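Local coordinates for pyruvate-formate lyase-activating enzyme (Bacteroides vulgatus ATCC 8482, PDB 3CAN), which belongs to the radical SAM superfamily, here as a domain with a six-stranded parallel beta sheet and surrounding helices, consistent with a partial TIM barrel, at residues G5-C10 and I33-D38; I60-M65 and K83-V88; Y95-P100 and R124-I129. One frame throughout, in Å; residues are numbered along the deposited sequence.

Contact 1. Residues G5-C10 and I33-D38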
ATOM      1  N   GLY A   5      -6.414   7.268   7.663  1.00 19.81           N
ATOM      2  CA  GLY A   5      -6.349   6.887   6.256  1.00 19.10           C
ATOM      3  C   GLY A   5      -6.594   8.094   5.362  1.00 18.11           C
ATOM      4  O   GLY A   5      -6.291   9.226   5.745  1.00 17.83           O
ATOM      5  N   GLY A   6      -7.148   7.859   4.177  1.00 16.30           N
ATOM      6  CA  GLY A   6      -7.278   8.911   3.184  1.00 15.61           C
ATOM      7  C   GLY A   6      -7.364   8.334   1.791  1.00 14.50           C
ATOM      8  O   GLY A   6      -7.750   7.182   1.612  1.00 13.90           O
ATOM      9  N   VAL A   7      -6.994   9.142   0.807  1.00 12.90           N
ATOM     10  CA  VAL A   7      -7.014   8.719  -0.584  1.00 12.94           C
ATOM     11  C   VAL A   7      -5.571   8.706  -1.111  1.00 12.85           C
ATOM     12  O   VAL A   7      -4.759   9.586  -0.792  1.00 13.39           O
ATOM     13  CB  VAL A   7      -7.923   9.649  -1.436  1.00 13.13           C
ATOM     14  CG1 VAL A   7      -7.391  11.098  -1.468  1.00 13.38           C
ATOM     15  CG2 VAL A   7      -8.134   9.106  -2.853  1.00 12.78           C
ATOM     16  N   THR A   8      -5.271   7.704  -1.919  1.00 13.51           N
ATOM     17  CA  THR A   8      -3.977   7.608  -2.590  1.00 13.31           C
ATOM     18  C   THR A   8      -4.201   7.365  -4.074  1.00 13.98           C
ATOM     19  O   THR A   8      -5.005   6.496  -4.464  1.00 14.67           O
ATOM     20  CB  THR A   8      -3.153   6.448  -2.037  1.00 14.04           C
ATOM     21  OG1 THR A   8      -2.976   6.607  -0.629  1.00 14.32           O
ATOM     22  CG2 THR A   8      -1.771   6.373  -2.728  1.00 14.52           C
ATOM     23  N   PHE A   9      -3.478   8.103  -4.907  1.00 14.04           N
ATOM     24  CA  PHE A   9      -3.420   7.800  -6.337  1.00 15.07           C
ATOM     25  C   PHE A   9      -2.075   7.155  -6.604  1.00 14.71           C
ATOM     26  O   PHE A   9      -1.042   7.653  -6.139  1.00 14.48           O
ATOM     27  CB  PHE A   9      -3.562   9.048  -7.176  1.00 15.35           C
ATOM     28  CG  PHE A   9      -4.940   9.603  -7.170  1.00 17.12           C
ATOM     29  CD1 PHE A   9      -5.863   9.191  -8.118  1.00 15.85           C
ATOM     30  CD2 PHE A   9      -5.324  10.524  -6.209  1.00 18.47           C
ATOM     31  CE1 PHE A   9      -7.143   9.710  -8.123  1.00 15.93           C
ATOM     32  CE2 PHE A   9      -6.626  11.028  -6.184  1.00 18.83           C
ATOM     33  CZ  PHE A   9      -7.523  10.623  -7.136  1.00 16.90           C
ATOM     34  N   CYS A  10      -2.103   6.023  -7.301  1.00 15.21           N
ATOM     35  CA  CYS A  10      -0.918   5.194  -7.561  0.50 15.50           C
ATOM     36  C   CYS A  10      -0.742   4.942  -9.049  1.00 15.85           C
ATOM     37  O   CYS A  10      -1.736   4.826  -9.794  1.00 15.08           O
ATOM     38  CB  CYS A  10      -1.060   3.821  -6.899  0.50 16.00           C
ATOM     39  SG  CYS A  10      -1.138   3.801  -5.116  0.50 17.98           S
ATOM     40  N   ILE A  33      -9.902  15.183   3.733  1.00 15.43           N
ATOM     41  CA  ILE A  33      -9.381  13.849   3.534  1.00 15.51           C
ATOM     42  C   ILE A  33      -7.894  13.980   3.165  1.00 14.70           C
ATOM     43  O   ILE A  33      -7.536  14.798   2.317  1.00 14.96           O
ATOM     44  CB  ILE A  33     -10.205  13.093   2.458  1.00 15.25           C
ATOM     45  CG1 ILE A  33     -11.644  12.861   3.000  1.00 17.82           C
ATOM     46  CG2 ILE A  33      -9.526  11.764   2.107  1.00 15.14           C
ATOM     47  CD1 ILE A  33     -12.586  12.206   2.032  1.00 18.99           C
ATOM     48  N   HIS A  34      -7.051  13.212   3.852  1.00 14.19           N
ATOM     49  CA  HIS A  34      -5.596  13.184   3.569  1.00 13.85           C
ATOM     50  C   HIS A  34      -5.354  12.616   2.187  1.00 13.64           C
ATOM     51  O   HIS A  34      -6.012  11.646   1.784  1.00 13.79           O
ATOM     52  CB  HIS A  34      -4.878  12.346   4.621  1.00 14.85           C
ATOM     53  CG  HIS A  34      -3.396  12.243   4.437  1.00 15.73           C
ATOM     54  ND1 HIS A  34      -2.809  11.384   3.528  1.00 19.18           N
ATOM     55  CD2 HIS A  34      -2.376  12.850   5.095  1.00 19.15           C
ATOM     56  CE1 HIS A  34      -1.495  11.501   3.606  1.00 19.84           C
ATOM     57  NE2 HIS A  34      -1.208  12.371   4.559  1.00 17.69           N
ATOM     58  N   ARG A  35      -4.408  13.220   1.463  1.00 12.56           N
ATOM     59  CA  ARG A  35      -4.142  12.892   0.061  1.00 12.29           C
ATOM     60  C   ARG A  35      -2.673  12.582  -0.212  1.00 12.08           C
ATOM     61  O   ARG A  35      -1.786  13.384   0.114  1.00 12.64           O
ATOM     62  CB  ARG A  35      -4.550  14.072  -0.823  1.00 11.77           C
ATOM     63  CG  ARG A  35      -6.019  14.467  -0.692  1.00 11.22           C
ATOM     64  CD  ARG A  35      -6.238  15.904  -1.094  1.00 12.57           C
ATOM     65  NE  ARG A  35      -5.516  16.833  -0.234  1.00 11.83           N
ATOM     66  CZ  ARG A  35      -5.534  18.148  -0.396  1.00 12.67           C
ATOM     67  NH1 ARG A  35      -6.282  18.697  -1.333  1.00 12.47           N
ATOM     68  NH2 ARG A  35      -4.822  18.924   0.413  1.00 14.70           N
ATOM     69  N   ALA A  36      -2.422  11.425  -0.824  1.00 12.49           N
ATOM     70  CA  ALA A  36      -1.073  11.028  -1.252  1.00 12.79           C
ATOM     71  C   ALA A  36      -1.115  10.727  -2.731  1.00 13.20           C
ATOM     72  O   ALA A  36      -2.063  10.101  -3.199  1.00 13.09           O
ATOM     73  CB  ALA A  36      -0.598   9.788  -0.494  1.00 13.03           C
ATOM     74  N   VAL A  37      -0.087  11.143  -3.454  1.00 13.59           N
ATOM     75  CA  VAL A  37      -0.069  10.985  -4.910  1.00 13.46           C
ATOM     76  C   VAL A  37       1.283  10.442  -5.375  1.00 13.46           C
ATOM     77  O   VAL A  37       2.330  11.005  -5.072  1.00 14.55           O
ATOM     78  CB  VAL A  37      -0.336  12.299  -5.638  1.00 13.81           C
ATOM     79  CG1 VAL A  37      -0.347  12.068  -7.151  1.00 14.72           C
ATOM     80  CG2 VAL A  37      -1.673  12.939  -5.148  1.00 13.43           C
ATOM     81  N   ASP A  38       1.238   9.360  -6.129  1.00 14.44           N
ATOM     82  CA  ASP A  38       2.409   8.813  -6.822  1.00 14.64           C
ATOM     83  C   ASP A  38       2.723   9.661  -8.051  1.00 15.56           C
ATOM     84  O   ASP A  38       1.935   9.685  -9.013  1.00 16.20           O
ATOM     85  CB  ASP A  38       2.107   7.366  -7.208  1.00 14.49           C
ATOM     86  CG  ASP A  38       3.237   6.671  -7.951  1.00 15.52           C
ATOM     87  OD1 ASP A  38       4.269   7.297  -8.269  1.00 15.74           O
ATOM     88  OD2 ASP A  38       3.046   5.470  -8.273  1.00 17.57           O
TER
HETATM   89  O   HOH W   1      -8.112  11.360   5.717  1.00 21.77           O
HETATM   90  O   HOH W   2      -3.545   9.205   1.969  1.00 27.46           O

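Contact 2. Residues I60-M65 and K83-V88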
ATOM      1  N   ILE A  60       7.115   8.334  -4.518  1.00 15.24           N
ATOM      2  CA  ILE A  60       7.875   8.081  -5.742  1.00 15.66           C
ATOM      3  C   ILE A  60       8.602   6.754  -5.637  1.00 14.90           C
ATOM      4  O   ILE A  60       9.248   6.485  -4.620  1.00 13.99           O
ATOM      5  CB  ILE A  60       8.896   9.216  -6.038  1.00 15.81           C
ATOM      6  CG1 ILE A  60       8.181  10.561  -6.154  1.00 17.22           C
ATOM      7  CG2 ILE A  60       9.651   8.929  -7.331  1.00 15.84           C
ATOM      8  CD1 ILE A  60       9.104  11.798  -6.162  1.00 17.97           C
ATOM      9  N   ASP A  61       8.513   5.942  -6.694  1.00 14.71           N
ATOM     10  CA  ASP A  61       9.233   4.674  -6.782  1.00 15.88           C
ATOM     11  C   ASP A  61      10.640   4.946  -7.311  1.00 16.17           C
ATOM     12  O   ASP A  61      10.809   5.693  -8.274  1.00 16.19           O
ATOM     13  CB  ASP A  61       8.551   3.712  -7.759  1.00 16.99           C
ATOM     14  CG  ASP A  61       7.244   3.175  -7.248  1.00 19.69           C
ATOM     15  OD1 ASP A  61       6.884   3.433  -6.089  1.00 20.22           O
ATOM     16  OD2 ASP A  61       6.563   2.487  -8.034  1.00 23.57           O
ATOM     17  N   LEU A  62      11.633   4.321  -6.690  1.00 15.77           N
ATOM     18  CA  LEU A  62      13.005   4.365  -7.192  1.00 15.58           C
ATOM     19  C   LEU A  62      13.487   2.934  -7.428  1.00 15.47           C
ATOM     20  O   LEU A  62      14.181   2.348  -6.605  1.00 15.34           O
ATOM     21  CB  LEU A  62      13.891   5.095  -6.196  1.00 15.60           C
ATOM     22  CG  LEU A  62      15.333   5.366  -6.599  1.00 16.45           C
ATOM     23  CD1 LEU A  62      15.358   6.155  -7.914  1.00 18.50           C
ATOM     24  CD2 LEU A  62      16.055   6.109  -5.482  1.00 17.30           C
ATOM     25  N   LYS A  63      13.080   2.372  -8.562  0.50 15.66           N
ATOM     26  CA  LYS A  63      13.321   0.955  -8.853  0.50 15.94           C
ATOM     27  C   LYS A  63      14.790   0.649  -9.114  0.50 15.65           C
ATOM     28  O   LYS A  63      15.289  -0.411  -8.717  0.50 15.78           O
ATOM     29  CB  LYS A  63      12.449   0.477 -10.021  0.50 16.31           C
ATOM     30  CG  LYS A  63      11.101  -0.078  -9.569  0.50 17.82           C
ATOM     31  CD  LYS A  63      10.271  -0.622 -10.730  0.50 17.82           C
ATOM     32  CE  LYS A  63       9.142   0.337 -11.113  0.50 19.95           C
ATOM     33  NZ  LYS A  63       8.537   0.051 -12.448  0.50 18.77           N
ATOM     34  N   SER A  64      15.494   1.576  -9.757  1.00 15.47           N
ATOM     35  CA  SER A  64      16.919   1.377 -10.025  1.00 15.35           C
ATOM     36  C   SER A  64      17.597   2.675 -10.375  1.00 15.25           C
ATOM     37  O   SER A  64      17.014   3.516 -11.058  1.00 15.33           O
ATOM     38  CB  SER A  64      17.153   0.407 -11.193  1.00 14.97           C
ATOM     39  OG  SER A  64      18.546   0.152 -11.330  1.00 15.34           O
HETATM   40  N   MSE A  65      18.849   2.801  -9.950  1.00 15.74           N
HETATM   41  CA  MSE A  65      19.706   3.891 -10.404  1.00 16.52           C
HETATM   42  C   MSE A  65      20.296   3.599 -11.789  1.00 17.13           C
HETATM   43  O   MSE A  65      20.817   4.497 -12.445  1.00 17.29           O
HETATM   44  CB  MSE A  65      20.829   4.129  -9.414  1.00 16.47           C
HETATM   45  CG  MSE A  65      20.378   4.643  -8.075  1.00 16.66           C
HETATM   46 SE   MSE A  65      19.371   6.328  -8.122  0.80 19.69          SE
HETATM   47  CE  MSE A  65      20.785   7.526  -8.760  1.00 19.59           C
ATOM     48  N   LYS A  83      14.805  13.384 -11.798  1.00 20.82           N
ATOM     49  CA  LYS A  83      14.460  14.806 -11.867  1.00 21.64           C
ATOM     50  C   LYS A  83      13.287  15.144 -10.946  1.00 21.37           C
ATOM     51  O   LYS A  83      13.324  16.140 -10.211  1.00 21.86           O
ATOM     52  CB  LYS A  83      14.112  15.174 -13.311  1.00 21.74           C
ATOM     53  CG  LYS A  83      13.780  16.627 -13.502  1.00 22.31           C
ATOM     54  CD  LYS A  83      13.645  17.006 -14.967  0.50 22.21           C
ATOM     55  CE  LYS A  83      14.993  17.044 -15.677  0.50 23.12           C
ATOM     56  NZ  LYS A  83      15.374  15.727 -16.254  0.50 23.89           N
ATOM     57  N   ASN A  84      12.258  14.306 -10.967  1.00 21.60           N
ATOM     58  CA  ASN A  84      11.065  14.528 -10.133  1.00 22.16           C
ATOM     59  C   ASN A  84      11.346  14.439  -8.639  1.00 21.68           C
ATOM     60  O   ASN A  84      10.792  15.211  -7.841  1.00 21.64           O
ATOM     61  CB  ASN A  84       9.964  13.527 -10.492  1.00 22.84           C
ATOM     62  CG  ASN A  84       9.250  13.879 -11.783  1.00 25.41           C
ATOM     63  OD1 ASN A  84       9.421  14.985 -12.318  1.00 31.48           O
ATOM     64  ND2 ASN A  84       8.488  12.920 -12.329  1.00 23.50           N
ATOM     65  N   ILE A  85      12.187  13.493  -8.254  1.00 19.89           N
ATOM     66  CA  ILE A  85      12.561  13.363  -6.861  1.00 19.32           C
ATOM     67  C   ILE A  85      13.315  14.615  -6.440  1.00 19.00           C
ATOM     68  O   ILE A  85      13.043  15.186  -5.385  1.00 19.05           O
ATOM     69  CB  ILE A  85      13.401  12.093  -6.577  1.00 18.94           C
ATOM     70  CG1 ILE A  85      12.591  10.825  -6.891  1.00 19.35           C
ATOM     71  CG2 ILE A  85      13.870  12.108  -5.138  1.00 19.63           C
ATOM     72  CD1 ILE A  85      13.419   9.552  -6.937  1.00 17.90           C
ATOM     73  N   ARG A  86      14.252  15.071  -7.276  1.00 19.08           N
ATOM     74  CA  ARG A  86      14.980  16.295  -6.954  1.00 19.49           C
ATOM     75  C   ARG A  86      14.027  17.487  -6.842  1.00 19.78           C
ATOM     76  O   ARG A  86      14.165  18.303  -5.936  1.00 18.63           O
ATOM     77  CB  ARG A  86      16.070  16.579  -7.988  1.00 19.56           C
ATOM     78  CG  ARG A  86      16.966  17.764  -7.637  1.00 19.94           C
ATOM     79  CD  ARG A  86      18.194  17.807  -8.545  1.00 20.35           C
ATOM     80  NE  ARG A  86      19.113  16.711  -8.253  1.00 19.68           N
ATOM     81  CZ  ARG A  86      19.946  16.684  -7.219  1.00 22.22           C
ATOM     82  NH1 ARG A  86      20.021  17.705  -6.366  1.00 24.93           N
ATOM     83  NH2 ARG A  86      20.723  15.637  -7.041  1.00 22.24           N
ATOM     84  N   ARG A  87      13.050  17.573  -7.745  1.00 20.11           N
ATOM     85  CA  ARG A  87      12.130  18.711  -7.722  1.00 20.86           C
ATOM     86  C   ARG A  87      11.315  18.763  -6.434  1.00 20.46           C
ATOM     87  O   ARG A  87      11.160  19.840  -5.846  1.00 20.25           O
ATOM     88  CB  ARG A  87      11.205  18.731  -8.938  1.00 21.46           C
ATOM     89  CG  ARG A  87      10.626  20.126  -9.162  1.00 22.74           C
ATOM     90  CD  ARG A  87       9.746  20.211 -10.383  1.00 23.22           C
ATOM     91  NE  ARG A  87       9.181  21.559 -10.516  1.00 24.56           N
ATOM     92  CZ  ARG A  87       9.809  22.597 -11.077  1.00 25.72           C
ATOM     93  NH1 ARG A  87       9.202  23.778 -11.141  1.00 23.83           N
ATOM     94  NH2 ARG A  87      11.031  22.466 -11.588  1.00 26.56           N
ATOM     95  N   VAL A  88      10.804  17.619  -5.994  1.00 19.89           N
ATOM     96  CA  VAL A  88      10.042  17.557  -4.759  0.50 19.80           C
ATOM     97  C   VAL A  88      10.921  17.919  -3.556  1.00 19.42           C
ATOM     98  O   VAL A  88      10.507  18.682  -2.675  1.00 19.12           O
ATOM     99  CB  VAL A  88       9.394  16.178  -4.589  0.50 19.79           C
ATOM    100  CG1 VAL A  88       8.582  16.113  -3.307  0.50 19.38           C
ATOM    101  CG2 VAL A  88       8.510  15.869  -5.820  0.50 19.11           C
TER

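Contact 3. Residues Y95-P100 and R124-I129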
ATOM      1  N   TYR A  95       7.846  13.634   1.043  1.00 14.67           N
ATOM      2  CA  TYR A  95       7.747  12.526   0.110  1.00 14.27           C
ATOM      3  C   TYR A  95       8.254  11.233   0.722  1.00 14.26           C
ATOM      4  O   TYR A  95       9.118  11.243   1.623  1.00 14.53           O
ATOM      5  CB  TYR A  95       8.488  12.843  -1.201  1.00 14.07           C
ATOM      6  CG  TYR A  95      10.004  12.983  -1.092  1.00 13.66           C
ATOM      7  CD1 TYR A  95      10.848  11.986  -1.561  1.00 13.27           C
ATOM      8  CD2 TYR A  95      10.581  14.121  -0.543  1.00 14.80           C
ATOM      9  CE1 TYR A  95      12.228  12.103  -1.474  1.00 13.92           C
ATOM     10  CE2 TYR A  95      11.972  14.251  -0.455  1.00 13.35           C
ATOM     11  CZ  TYR A  95      12.778  13.243  -0.917  1.00 13.78           C
ATOM     12  OH  TYR A  95      14.147  13.375  -0.829  1.00 14.06           O
ATOM     13  N   TYR A  96       7.717  10.125   0.220  1.00 14.50           N
ATOM     14  CA  TYR A  96       8.200   8.786   0.520  1.00 14.89           C
ATOM     15  C   TYR A  96       8.850   8.231  -0.745  1.00 15.03           C
ATOM     16  O   TYR A  96       8.376   8.481  -1.864  1.00 15.05           O
ATOM     17  CB  TYR A  96       7.058   7.814   0.861  1.00 16.22           C
ATOM     18  CG  TYR A  96       6.326   7.965   2.172  1.00 17.93           C
ATOM     19  CD1 TYR A  96       6.523   9.040   3.023  1.00 18.93           C
ATOM     20  CD2 TYR A  96       5.369   7.018   2.531  1.00 19.78           C
ATOM     21  CE1 TYR A  96       5.800   9.149   4.226  1.00 18.68           C
ATOM     22  CE2 TYR A  96       4.658   7.115   3.713  1.00 20.23           C
ATOM     23  CZ  TYR A  96       4.881   8.179   4.556  1.00 19.31           C
ATOM     24  OH  TYR A  96       4.153   8.258   5.719  1.00 19.88           O
ATOM     25  N   ILE A  97       9.899   7.440  -0.551  1.00 14.80           N
ATOM     26  CA  ILE A  97      10.510   6.678  -1.629  1.00 15.11           C
ATOM     27  C   ILE A  97      10.207   5.194  -1.410  1.00 15.54           C
ATOM     28  O   ILE A  97      10.397   4.673  -0.316  1.00 16.63           O
ATOM     29  CB  ILE A  97      12.034   6.891  -1.673  1.00 15.15           C
ATOM     30  CG1 ILE A  97      12.349   8.344  -2.043  1.00 15.21           C
ATOM     31  CG2 ILE A  97      12.678   5.918  -2.679  1.00 15.96           C
ATOM     32  CD1 ILE A  97      12.045   8.723  -3.506  1.00 15.86           C
ATOM     33  N   ARG A  98       9.732   4.523  -2.453  1.00 15.67           N
ATOM     34  CA  ARG A  98       9.499   3.095  -2.422  1.00 16.91           C
ATOM     35  C   ARG A  98      10.463   2.376  -3.350  1.00 17.21           C
ATOM     36  O   ARG A  98      10.646   2.782  -4.496  1.00 16.60           O
ATOM     37  CB  ARG A  98       8.056   2.784  -2.801  1.00 17.70           C
ATOM     38  CG  ARG A  98       7.063   3.415  -1.843  1.00 22.49           C
ATOM     39  CD  ARG A  98       6.539   4.718  -2.390  1.00 28.60           C
ATOM     40  NE  ARG A  98       5.535   4.444  -3.421  1.00 32.33           N
ATOM     41  CZ  ARG A  98       4.273   4.095  -3.166  1.00 34.10           C
ATOM     42  NH1 ARG A  98       3.836   3.995  -1.907  1.00 34.57           N
ATOM     43  NH2 ARG A  98       3.433   3.864  -4.176  1.00 33.81           N
ATOM     44  N   ILE A  99      11.086   1.316  -2.842  1.00 17.66           N
ATOM     45  CA  ILE A  99      11.995   0.498  -3.626  1.00 18.46           C
ATOM     46  C   ILE A  99      11.502  -0.945  -3.566  1.00 19.00           C
ATOM     47  O   ILE A  99      11.691  -1.624  -2.561  1.00 18.60           O
ATOM     48  CB  ILE A  99      13.439   0.601  -3.130  1.00 18.16           C
ATOM     49  CG1 ILE A  99      13.903   2.059  -3.153  1.00 19.10           C
ATOM     50  CG2 ILE A  99      14.378  -0.304  -4.004  1.00 18.12           C
ATOM     51  CD1 ILE A  99      15.313   2.256  -2.571  1.00 19.56           C
ATOM     52  N   PRO A 100      10.816  -1.397  -4.623  1.00 20.38           N
ATOM     53  CA  PRO A 100      10.489  -2.813  -4.705  1.00 21.01           C
ATOM     54  C   PRO A 100      11.813  -3.535  -4.841  1.00 21.64           C
ATOM     55  O   PRO A 100      12.573  -3.227  -5.752  1.00 22.52           O
ATOM     56  CB  PRO A 100       9.620  -2.904  -5.970  1.00 21.41           C
ATOM     57  CG  PRO A 100       9.155  -1.489  -6.230  1.00 22.16           C
ATOM     58  CD  PRO A 100      10.315  -0.654  -5.792  1.00 21.26           C
ATOM     59  N   ARG A 124      16.124  18.077   1.018  1.00 17.96           N
ATOM     60  CA  ARG A 124      15.167  17.455   1.938  1.00 18.14           C
ATOM     61  C   ARG A 124      15.182  15.964   1.670  1.00 18.16           C
ATOM     62  O   ARG A 124      15.041  15.546   0.523  1.00 18.10           O
ATOM     63  CB  ARG A 124      13.745  17.994   1.719  1.00 17.90           C
ATOM     64  CG  ARG A 124      12.710  17.389   2.676  1.00 17.77           C
ATOM     65  CD  ARG A 124      11.295  17.941   2.504  1.00 18.44           C
ATOM     66  NE  ARG A 124      10.383  17.263   3.429  1.00 18.66           N
ATOM     67  CZ  ARG A 124       9.637  17.859   4.354  1.00 20.55           C
ATOM     68  NH1 ARG A 124       9.642  19.181   4.502  1.00 21.67           N
ATOM     69  NH2 ARG A 124       8.877  17.122   5.148  1.00 20.17           N
ATOM     70  N   HIS A 125      15.380  15.166   2.717  1.00 17.55           N
ATOM     71  CA  HIS A 125      15.359  13.705   2.571  1.00 17.38           C
ATOM     72  C   HIS A 125      13.927  13.187   2.557  1.00 17.31           C
ATOM     73  O   HIS A 125      13.003  13.886   3.025  1.00 17.50           O
ATOM     74  CB  HIS A 125      16.080  13.036   3.742  1.00 17.30           C
ATOM     75  CG  HIS A 125      17.550  13.304   3.784  1.00 17.19           C
ATOM     76  ND1 HIS A 125      18.320  13.010   4.889  1.00 18.14           N
ATOM     77  CD2 HIS A 125      18.392  13.824   2.861  1.00 17.97           C
ATOM     78  CE1 HIS A 125      19.578  13.336   4.642  1.00 18.72           C
ATOM     79  NE2 HIS A 125      19.646  13.846   3.425  1.00 18.26           N
ATOM     80  N   PRO A 126      13.740  11.942   2.087  1.00 17.23           N
ATOM     81  CA  PRO A 126      12.405  11.340   2.201  1.00 16.94           C
ATOM     82  C   PRO A 126      11.999  11.164   3.654  1.00 16.59           C
ATOM     83  O   PRO A 126      12.857  10.964   4.540  1.00 16.19           O
ATOM     84  CB  PRO A 126      12.553   9.969   1.506  1.00 16.60           C
ATOM     85  CG  PRO A 126      14.015   9.702   1.455  1.00 18.05           C
ATOM     86  CD  PRO A 126      14.709  11.033   1.452  1.00 17.73           C
ATOM     87  N   GLU A 127      10.693  11.240   3.905  1.00 16.44           N
ATOM     88  CA  GLU A 127      10.156  10.937   5.231  1.00 17.17           C
ATOM     89  C   GLU A 127      10.552   9.530   5.658  1.00 16.85           C
ATOM     90  O   GLU A 127      10.883   9.267   6.822  1.00 16.46           O
ATOM     91  CB  GLU A 127       8.633  11.016   5.220  1.00 17.47           C
ATOM     92  CG  GLU A 127       8.077  12.388   4.900  1.00 19.31           C
ATOM     93  CD  GLU A 127       8.531  13.446   5.870  1.00 22.30           C
ATOM     94  OE1 GLU A 127       8.004  13.465   7.005  1.00 24.44           O
ATOM     95  OE2 GLU A 127       9.401  14.264   5.507  1.00 19.90           O
ATOM     96  N   ILE A 128      10.475   8.623   4.702  1.00 16.90           N
ATOM     97  CA  ILE A 128      10.837   7.232   4.887  1.00 17.03           C
ATOM     98  C   ILE A 128      11.136   6.633   3.518  1.00 16.64           C
ATOM     99  O   ILE A 128      10.625   7.101   2.488  1.00 15.84           O
ATOM    100  CB  ILE A 128       9.699   6.416   5.571  1.00 17.47           C
ATOM    101  CG1 ILE A 128      10.183   5.039   6.041  1.00 20.03           C
ATOM    102  CG2 ILE A 128       8.496   6.225   4.626  1.00 18.09           C
ATOM    103  CD1 ILE A 128      11.213   5.080   7.090  1.00 23.27           C
ATOM    104  N   ILE A 129      12.007   5.633   3.517  1.00 16.60           N
ATOM    105  CA  ILE A 129      12.246   4.799   2.352  1.00 16.74           C
ATOM    106  C   ILE A 129      11.685   3.410   2.667  1.00 17.35           C
ATOM    107  O   ILE A 129      12.150   2.748   3.596  1.00 17.64           O
ATOM    108  CB  ILE A 129      13.738   4.707   2.011  1.00 16.53           C
ATOM    109  CG1 ILE A 129      14.335   6.093   1.738  1.00 16.61           C
ATOM    110  CG2 ILE A 129      13.955   3.808   0.786  1.00 16.92           C
ATOM    111  CD1 ILE A 129      15.873   6.114   1.735  1.00 16.19           C
TER
HETATM  112  O   HOH W   3      10.269  14.373   2.939  1.00 23.13           O

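Contact 1. Residues G5-C10 and I33-D38
Val7 and Phe9 are hydrogen-bonded to segment 33-38 through both their N-H and C=O groups. The two strands run parallel. Val7 N donates to His34 O at 2.9 Å, and Val7 O accepts from Ala36 N at 3.0 Å. The pattern repeats one step on. Phe9 N donates to Ala36 O at 3.0 Å, and Asp38 N donates to Phe9 O at 2.8 Å. All four bonds are close to straight. Two waters complete the polar pairing near the start of the strands. Water 1 accepts from His34 N and donates to Gly5 O, the latter at 2.8 Å. Water 2 gives Val7 O a second donor at 3.0 Å. It also meets His34 ND1 in the plane of the imidazole, at 2.8 Å. His34 CG is anti to the backbone N (chi1 180°), and the ring is turned with ND1 at the water. Apolar contact is lighter. Val7 CG1 lies 3.7 Å from Arg35 CG, on the face of the sheet that also carries Phe9 and Val37. On the other face the Ala36 methyl lies near Thr8 OG1. The charged ends are satisfied outside the contact. Arg35 forms a salt bridge with Glu56 and also donates to Leu25 O. The Asp38 carboxylate takes bonds from Thr40 OG1 and Gly11 N. Together with helix 18-30 the strands form a beta-alpha-beta unit. Phe9, Arg35 and Val37 pack on that helix, and strand 57-61 flanks strand 35-38. Strand 6-10 pairs antiparallel with a strand of the second subunit, so the sheet continues across the interface.

Contact 2. Residues I60-M65 and K83-V88
Ile60 and Ile85 meet as two branched side chains that cross obliquely, strand against helix. The CA-CB bonds of both point into the contact. Both Ile60 methyls lie against Ile85 CG1. The branch methyl CG2 comes within 3.5 Å of Ile85 CG1, and the terminal CD1 approaches the same carbon at 3.7 Å. In Ile60 CG1 is anti to the carbonyl carbon (chi1 -58°), which leaves CG2 anti to the backbone N, and it is this CG2 that comes nearest to Ile85. Ile85 CD1 also touches Ile60 CG2 at 3.8 Å. It meets Leu62 CD1 at 4.0 Å. Leu62 comes at about a right angle to Ile85, methyl to methyl. No hydrogen bond joins the two segments, and all the residues that touch are buried. The contact is therefore an apolar one between the end of a strand and a helix face. Asn84, on the same helix, turns its amide to the loop after strand 35-38 and donates to Leu42 O. Strand 57-61 lies in the parallel sheet beside strand 95-101, and helix 79-90 packs on one face of both. Ile85 also rests on Ile97, and Leu62 touches Ile97 as well.

Contact 3. Residues Y95-P100 and R124-I129
Tyr95 and Pro126 form the tight end of a contact within a beta-alpha-beta unit, made of strand 95-101, helix 109-121 and strand 128-133. Tyr95 CG sits between the backbone N and the carbonyl carbon (chi1 66°). Its ring reaches the turn before the second strand. Pro126 CA lies over one face of that ring, 3.8 Å from the centroid and offset toward the rim, a CH-pi contact. The phenol OH donates to Arg124 O at 2.7 Å, and this oxygen lies at the ring edge, near its plane. Face and edge of the ring are thus both in use. Pro126 CB also meets Ile97 CG1 at 3.9 Å. Farther along the strands Ile99 and Ile129 lie side by side, pointing the same way, with Ile99 CD1 3.9 Å from Ile129 CG2. Helix 79-90 packs on this side through Ile85, which touches both Tyr95 and Ile97.

The backbones are joined by two hydrogen bonds, Glu127 N to Tyr95 O (2.8 Å) and Ile97 N to Ile128 O (3.1 Å). The face with Tyr96 and Ile128 is more open, both being partly exposed, as is Glu127 in the loop beside them. Even so, the Tyr96 ring is neatly met there. Ile128 CG2 stands over its centre at 3.7 Å from the centroid, nearly on the ring normal. Glu127 CB approaches the same ring obliquely. At the watery end, water 3 accepts from Tyr95 N and Arg124 NE and donates to His125 O and Glu127 OE2. Arg124 also forms a salt bridge with Asp92. Its NH2 meets Glu127 OE2 at 2.9 Å in a second salt bridge, coming from above the carboxylate plane, 50° out of it.

The three contacts follow one another along the chain, and none nests in or crosses another. Contact 1 closes the first loop, bringing strand 35-38 beside strand 6-10 after helix 18-30. Contact 2 closes the next, from the end of strand 57-61 through helix 67-74 to helix 79-90. Contact 3 closes the loop over helix 109-121. All three reach one parallel sheet whose strands lie in chain order. Contacts 2 and 3 touch directly, with probable hydrogen bonds from Ile60 N to Tyr96 O and from Leu62 N to Arg98 O. Contact 1 touches neither; its centre lies about 18 and 15 Å from the centres of contacts 2 and 3, at the sheet edge meeting the second subunit.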